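Local coordinates for small nuclear ribonucleoprotein homolog (Pyrobaculum aerophilum, PDB 1M5Q) that probably binds RNA as an Sm-like archaeal protein, its Sm domain extended by a C-terminal domain and assembled into a 14-mer, at residues Val16-Glu21 against Tyr56-His61; Glu66-Met71 against Val103-Val108. One frame throughout, in Å; residues are numbered along the deposited sequence.

Contact 1: residues Val16-Glu21 against Tyr56-His61; sequences VLSNGE and YRYIVH
Val-16 lays its side chain against one face of the His-61 imidazole, CB sitting 3.8 Å from the ring centroid in a CH-pi contact. CG2, which lies anti to the carbonyl carbon of Val-16, reaches the ring at NE2, 3.4 Å away. On the histidine, chi1 of 62° sets CG between its own backbone N and carbonyl carbon, and the side chain runs beside Val-16, pointing the same way. Val-16 N donates to His-61 O at 3.0 Å, while Val-16 O takes the N-H of Val-60 at 2.7 Å. Val-60 and His-61 thus both face Val-16: a classic beta bulge in the last strand of the Sm fold. Beyond it Leu-17 CD2 packs 4.2 Å from Ile-59 CG1, and both side chains reach Ile-54. The next bond, Ser-18 N to Tyr-58 O at 2.8 Å, fastens the type I turn from Leu-17 to Gly-20. Ser-18 OG meets the edge of the Tyr-58 ring near its plane, 3.0 Å from CD2. The polar ends look across subunits: Ser-18 OG bonds Tyr-58 OH of the second subunit, and Tyr-58 OH bonds Arg-57 O of the third. Backbone pairing therefore continues from His-61 into a strand of the second subunit, while the serine and tyrosine hydroxyls add side-chain bonds to the neighbouring subunits.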
loop_
_atom_site.group_PDB
_atom_site.type_symbol
_atom_site.label_atom_id
_atom_site.label_comp_id
_atom_site.label_asym_id
_atom_site.label_seq_id
_atom_site.Cartn_x
_atom_site.Cartn_y
_atom_site.Cartn_z
ATOM N N VAL H 16 -18.597 -2.335 13.462
ATOM C CA VAL H 16 -18.504 -0.879 13.560
ATOM C C VAL H 16 -17.657 -0.324 12.440
ATOM O O VAL H 16 -16.494 -0.699 12.275
ATOM C CB VAL H 16 -17.949 -0.471 14.955
ATOM C CG1 VAL H 16 -17.800 1.058 15.055
ATOM C CG2 VAL H 16 -18.900 -1.005 16.054
ATOM N N LEU H 17 -18.235 0.583 11.659
ATOM C CA LEU H 17 -17.572 1.131 10.518
ATOM C C LEU H 17 -17.020 2.530 10.726
ATOM O O LEU H 17 -17.544 3.290 11.537
ATOM C CB LEU H 17 -18.530 1.086 9.309
ATOM C CG LEU H 17 -19.376 -0.214 9.098
ATOM C CD1 LEU H 17 -20.075 -0.161 7.716
ATOM C CD2 LEU H 17 -18.495 -1.484 9.147
ATOM N N SER H 18 -15.961 2.867 9.985
ATOM C CA SER H 18 -15.343 4.179 10.140
ATOM C C SER H 18 -16.234 5.338 9.688
ATOM O O SER H 18 -15.934 6.489 10.030
ATOM C CB SER H 18 -13.964 4.264 9.419
ATOM O OG SER H 18 -14.060 4.025 8.015
ATOM N N ASN H 19 -17.309 5.074 8.934
ATOM C CA ASN H 19 -18.182 6.204 8.583
ATOM C C ASN H 19 -19.205 6.458 9.730
ATOM O O ASN H 19 -20.173 7.211 9.565
ATOM C CB ASN H 19 -18.954 5.936 7.271
ATOM C CG ASN H 19 -20.000 4.832 7.415
ATOM O OD1 ASN H 19 -19.987 4.046 8.379
ATOM N ND2 ASN H 19 -20.893 4.738 6.405
ATOM N N GLY H 20 -19.015 5.799 10.864
ATOM C CA GLY H 20 -19.941 5.985 11.949
ATOM C C GLY H 20 -21.099 4.999 11.979
ATOM O O GLY H 20 -21.835 4.959 12.979
ATOM N N GLU H 21 -21.305 4.176 10.943
ATOM C CA GLU H 21 -22.437 3.242 11.066
ATOM C C GLU H 21 -22.054 2.009 11.851
ATOM O O GLU H 21 -20.859 1.657 11.971
ATOM C CB GLU H 21 -22.948 2.784 9.723
ATOM C CG GLU H 21 -23.469 3.867 8.781
ATOM C CD GLU H 21 -23.975 3.244 7.468
ATOM O OE1 GLU H 21 -25.157 2.837 7.377
ATOM O OE2 GLU H 21 -23.179 3.137 6.521
ATOM N N TYR H 56 -13.484 -4.555 3.954
ATOM C CA TYR H 56 -12.574 -4.606 5.122
ATOM C C TYR H 56 -11.932 -3.278 5.486
ATOM O O TYR H 56 -11.817 -2.930 6.678
ATOM C CB TYR H 56 -11.524 -5.724 4.928
ATOM C CG TYR H 56 -10.402 -5.355 3.993
ATOM C CD1 TYR H 56 -9.339 -4.555 4.453
ATOM C CD2 TYR H 56 -10.417 -5.739 2.649
ATOM C CE1 TYR H 56 -8.324 -4.147 3.601
ATOM C CE2 TYR H 56 -9.391 -5.331 1.749
ATOM C CZ TYR H 56 -8.356 -4.542 2.255
ATOM O OH TYR H 56 -7.306 -4.153 1.472
ATOM N N ARG H 57 -11.590 -2.490 4.473
ATOM C CA ARG H 57 -10.935 -1.208 4.740
ATOM C C ARG H 57 -11.690 -0.253 5.681
ATOM O O ARG H 57 -11.069 0.634 6.306
ATOM C CB ARG H 57 -10.667 -0.473 3.419
ATOM C CG ARG H 57 -9.313 -0.776 2.799
ATOM C CD ARG H 57 -9.211 -0.147 1.381
ATOM N NE ARG H 57 -9.825 -1.076 0.436
ATOM C CZ ARG H 57 -9.137 -1.966 -0.275
ATOM N NH1 ARG H 57 -7.817 -2.013 -0.164
ATOM N NH2 ARG H 57 -9.777 -2.835 -1.060
ATOM N N TYR H 58 -13.015 -0.414 5.766
ATOM C CA TYR H 58 -13.841 0.469 6.604
ATOM C C TYR H 58 -14.291 -0.100 7.945
ATOM O O TYR H 58 -15.033 0.585 8.709
ATOM C CB TYR H 58 -15.064 0.942 5.783
ATOM C CG TYR H 58 -14.640 1.963 4.736
ATOM C CD1 TYR H 58 -14.366 1.578 3.425
ATOM C CD2 TYR H 58 -14.419 3.297 5.092
ATOM C CE1 TYR H 58 -13.889 2.491 2.483
ATOM C CE2 TYR H 58 -13.937 4.246 4.152
ATOM C CZ TYR H 58 -13.677 3.822 2.847
ATOM O OH TYR H 58 -13.232 4.716 1.916
ATOM N N ILE H 59 -13.832 -1.321 8.252
ATOM C CA ILE H 59 -14.210 -1.982 9.502
ATOM C C ILE H 59 -13.267 -1.605 10.616
ATOM O O ILE H 59 -12.037 -1.852 10.507
ATOM C CB ILE H 59 -14.214 -3.526 9.373
ATOM C CG1 ILE H 59 -15.189 -3.948 8.270
ATOM C CG2 ILE H 59 -14.669 -4.155 10.699
ATOM C CD1 ILE H 59 -15.232 -5.454 7.912
ATOM N N VAL H 60 -13.828 -1.025 11.691
ATOM C CA VAL H 60 -13.007 -0.611 12.804
ATOM C C VAL H 60 -12.851 -1.782 13.726
ATOM O O VAL H 60 -11.757 -2.073 14.205
ATOM C CB VAL H 60 -13.635 0.586 13.589
ATOM C CG1 VAL H 60 -12.655 1.012 14.679
ATOM C CG2 VAL H 60 -13.965 1.760 12.622
ATOM N N HIS H 61 -13.946 -2.465 14.003
ATOM C CA HIS H 61 -13.908 -3.626 14.815
ATOM C C HIS H 61 -15.195 -4.407 14.681
ATOM O O HIS H 61 -16.172 -3.914 14.149
ATOM C CB HIS H 61 -13.594 -3.289 16.287
ATOM C CG HIS H 61 -14.602 -2.420 16.960
ATOM N ND1 HIS H 61 -14.533 -1.039 16.945
ATOM C CD2 HIS H 61 -15.675 -2.737 17.717
ATOM C CE1 HIS H 61 -15.524 -0.543 17.671
ATOM N NE2 HIS H 61 -16.232 -1.555 18.151
#

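Contact 2: residues Glu66-Met71 against Val103-Val108; sequences ERRIDM and VSEIGV
The guanidinium of Arg-68 carries Ile-106 CG2 on one face, 3.5 Å above the plane and over its centre, with Glu-105 O oblique to the group. The carboxylate of Glu-105 is tilted 33° from the guanidinium plane, and the two side chains cross at about a right angle. Arg-68 NE stays 4.4 Å from Glu-105 OE2, which lies well out of that plane; no N-H points at it, and any attraction is probably long-range only. The carboxylate instead rests on the aliphatic stem, with CG 3.7 Å from OE2. NE bonds weakly to Asn-50 OD1 of the second subunit. An alanine in place of Arg-68 would probably uncover the Ile-106 methyl and leave the Glu-105 carboxylate without its nearby positive charge. Two waters bridge the segments: one joins the backbones, accepting from Ile-69 N and donating to Glu-105 O; the other donates to Ile-69 O and the side-chain Glu-105 OE1. In selenomethionine Met-71, chi3 of -77° turns CE to 3.7 Å from Val-103 CG1. The linker thus lies against the type I turn joining strands 101-104 and 107-109; Ile-69 and Val-103 both reach Phe-122 of helix 113-127 and Phe-74 of helix 71-81, and Met-71 touches Val-95 on strand 94-97.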
loop_
_atom_site.group_PDB
_atom_site.type_symbol
_atom_site.label_atom_id
_atom_site.label_comp_id
_atom_site.label_asym_id
_atom_site.label_seq_id
_atom_site.Cartn_x
_atom_site.Cartn_y
_atom_site.Cartn_z
ATOM N N GLU H 66 -23.540 -11.719 21.874
ATOM C CA GLU H 66 -24.152 -12.699 22.775
ATOM C C GLU H 66 -23.402 -12.720 24.112
ATOM O O GLU H 66 -22.171 -12.802 24.190
ATOM C CB GLU H 66 -24.154 -14.104 22.110
ATOM C CG GLU H 66 -25.125 -14.194 20.883
ATOM C CD GLU H 66 -25.025 -15.514 20.047
ATOM O OE1 GLU H 66 -24.725 -16.576 20.628
ATOM O OE2 GLU H 66 -25.286 -15.473 18.812
ATOM N N ARG H 67 -24.143 -12.584 25.187
ATOM C CA ARG H 67 -23.525 -12.628 26.498
ATOM C C ARG H 67 -23.193 -14.100 26.734
ATOM O O ARG H 67 -23.833 -14.950 26.149
ATOM C CB ARG H 67 -24.529 -12.166 27.559
ATOM C CG ARG H 67 -23.876 -11.463 28.714
ATOM C CD ARG H 67 -24.874 -11.258 29.826
ATOM N NE ARG H 67 -26.068 -10.570 29.352
ATOM C CZ ARG H 67 -27.142 -10.371 30.111
ATOM N NH1 ARG H 67 -27.154 -10.812 31.373
ATOM N NH2 ARG H 67 -28.203 -9.733 29.613
ATOM N N ARG H 68 -22.218 -14.390 27.587
ATOM C CA ARG H 68 -21.871 -15.776 27.911
ATOM C C ARG H 68 -22.943 -16.358 28.884
ATOM O O ARG H 68 -23.595 -15.631 29.591
ATOM C CB ARG H 68 -20.510 -15.857 28.622
ATOM C CG ARG H 68 -19.249 -15.663 27.736
ATOM C CD ARG H 68 -19.232 -16.600 26.536
ATOM N NE ARG H 68 -17.970 -16.521 25.794
ATOM C CZ ARG H 68 -17.652 -17.326 24.768
ATOM N NH1 ARG H 68 -18.504 -18.275 24.347
ATOM N NH2 ARG H 68 -16.461 -17.224 24.198
ATOM N N ILE H 69 -23.090 -17.675 28.887
ATOM C CA ILE H 69 -24.031 -18.361 29.773
ATOM C C ILE H 69 -23.769 -18.132 31.270
ATOM O O ILE H 69 -22.627 -18.256 31.745
ATOM C CB ILE H 69 -23.963 -19.900 29.494
ATOM C CG1 ILE H 69 -24.657 -20.188 28.142
ATOM C CG2 ILE H 69 -24.656 -20.697 30.598
ATOM C CD1 ILE H 69 -24.384 -21.614 27.599
ATOM N N ASP H 70 -24.834 -17.823 32.010
ATOM C CA ASP H 70 -24.774 -17.674 33.468
ATOM C C ASP H 70 -24.543 -19.124 33.989
ATOM O O ASP H 70 -25.453 -19.972 33.940
ATOM C CB ASP H 70 -26.116 -17.141 33.987
ATOM C CG ASP H 70 -26.154 -17.021 35.529
ATOM O OD1 ASP H 70 -25.263 -17.555 36.236
ATOM O OD2 ASP H 70 -27.095 -16.378 36.037
HETATM N N MSE H 71 -23.350 -19.413 34.497
HETATM C CA MSE H 71 -23.062 -20.767 34.917
HETATM C C MSE H 71 -23.821 -21.229 36.153
HETATM O O MSE H 71 -24.067 -22.425 36.299
HETATM C CB MSE H 71 -21.554 -20.970 35.124
HETATM C CG MSE H 71 -20.775 -20.766 33.835
HETATM SE SE MSE H 71 -21.484 -21.798 32.361
HETATM C CE MSE H 71 -20.779 -23.483 32.890
ATOM N N VAL H 103 -18.079 -28.382 32.636
ATOM C CA VAL H 103 -18.638 -27.374 31.744
ATOM C C VAL H 103 -18.157 -25.954 32.150
ATOM O O VAL H 103 -18.338 -25.543 33.289
ATOM C CB VAL H 103 -20.216 -27.329 31.814
ATOM C CG1 VAL H 103 -20.716 -26.468 30.683
ATOM C CG2 VAL H 103 -20.855 -28.762 31.742
ATOM N N SER H 104 -17.571 -25.230 31.201
ATOM C CA SER H 104 -17.072 -23.878 31.405
ATOM C C SER H 104 -17.995 -23.014 30.546
ATOM O O SER H 104 -18.849 -23.567 29.835
ATOM C CB SER H 104 -15.630 -23.764 30.891
ATOM O OG SER H 104 -15.626 -23.795 29.458
ATOM N N GLU H 105 -17.818 -21.689 30.575
ATOM C CA GLU H 105 -18.678 -20.833 29.782
ATOM C C GLU H 105 -18.450 -21.002 28.290
ATOM O O GLU H 105 -19.219 -20.472 27.493
ATOM C CB GLU H 105 -18.577 -19.328 30.176
ATOM C CG GLU H 105 -17.193 -18.723 30.172
ATOM C CD GLU H 105 -17.171 -17.195 30.454
ATOM O OE1 GLU H 105 -17.980 -16.691 31.265
ATOM O OE2 GLU H 105 -16.313 -16.487 29.870
ATOM N N ILE H 106 -17.452 -21.771 27.883
ATOM C CA ILE H 106 -17.258 -21.965 26.437
ATOM C C ILE H 106 -17.345 -23.428 25.963
ATOM O O ILE H 106 -17.010 -23.758 24.809
ATOM C CB ILE H 106 -15.907 -21.388 25.944
ATOM C CG1 ILE H 106 -14.741 -22.255 26.426
ATOM C CG2 ILE H 106 -15.766 -19.939 26.418
ATOM C CD1 ILE H 106 -13.361 -21.634 26.070
ATOM N N GLY H 107 -17.762 -24.332 26.836
ATOM C CA GLY H 107 -17.883 -25.695 26.351
ATOM C C GLY H 107 -17.977 -26.781 27.394
ATOM O O GLY H 107 -17.822 -26.549 28.594
ATOM N N VAL H 108 -18.204 -27.995 26.911
ATOM C CA VAL H 108 -18.367 -29.144 27.761
ATOM C C VAL H 108 -17.213 -30.102 27.490
ATOM O O VAL H 108 -16.920 -30.397 26.348
ATOM C CB VAL H 108 -19.703 -29.875 27.403
ATOM C CG1 VAL H 108 -19.728 -31.257 28.007
ATOM C CG2 VAL H 108 -20.920 -29.048 27.851
HETATM O O HOH W 1 -21.639 -19.319 27.445
HETATM O O HOH W 2 -20.132 -17.080 32.703
#

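From the N terminus, helix 2-6 leads into strand 12-17, whose end opens contact 1. The chain then runs through strands 22-30, 36-42 and 48-54 before strand 59-64 returns to pair with 12-17, closing that loop and joining the first and last strands of the Sm sheet. Contact 2 opens just afterwards, in the linker at 66-71, and closes once helix 71-81 and strands 86-89, 94-97 and 101-104 have gone by. The two follow in series, neither nested nor crossed, with centres about 29 Å apart. Contact 1 belongs to the Sm domain, whereas contact 2 fastens the linker to the C-terminal sheet; both touch the second subunit.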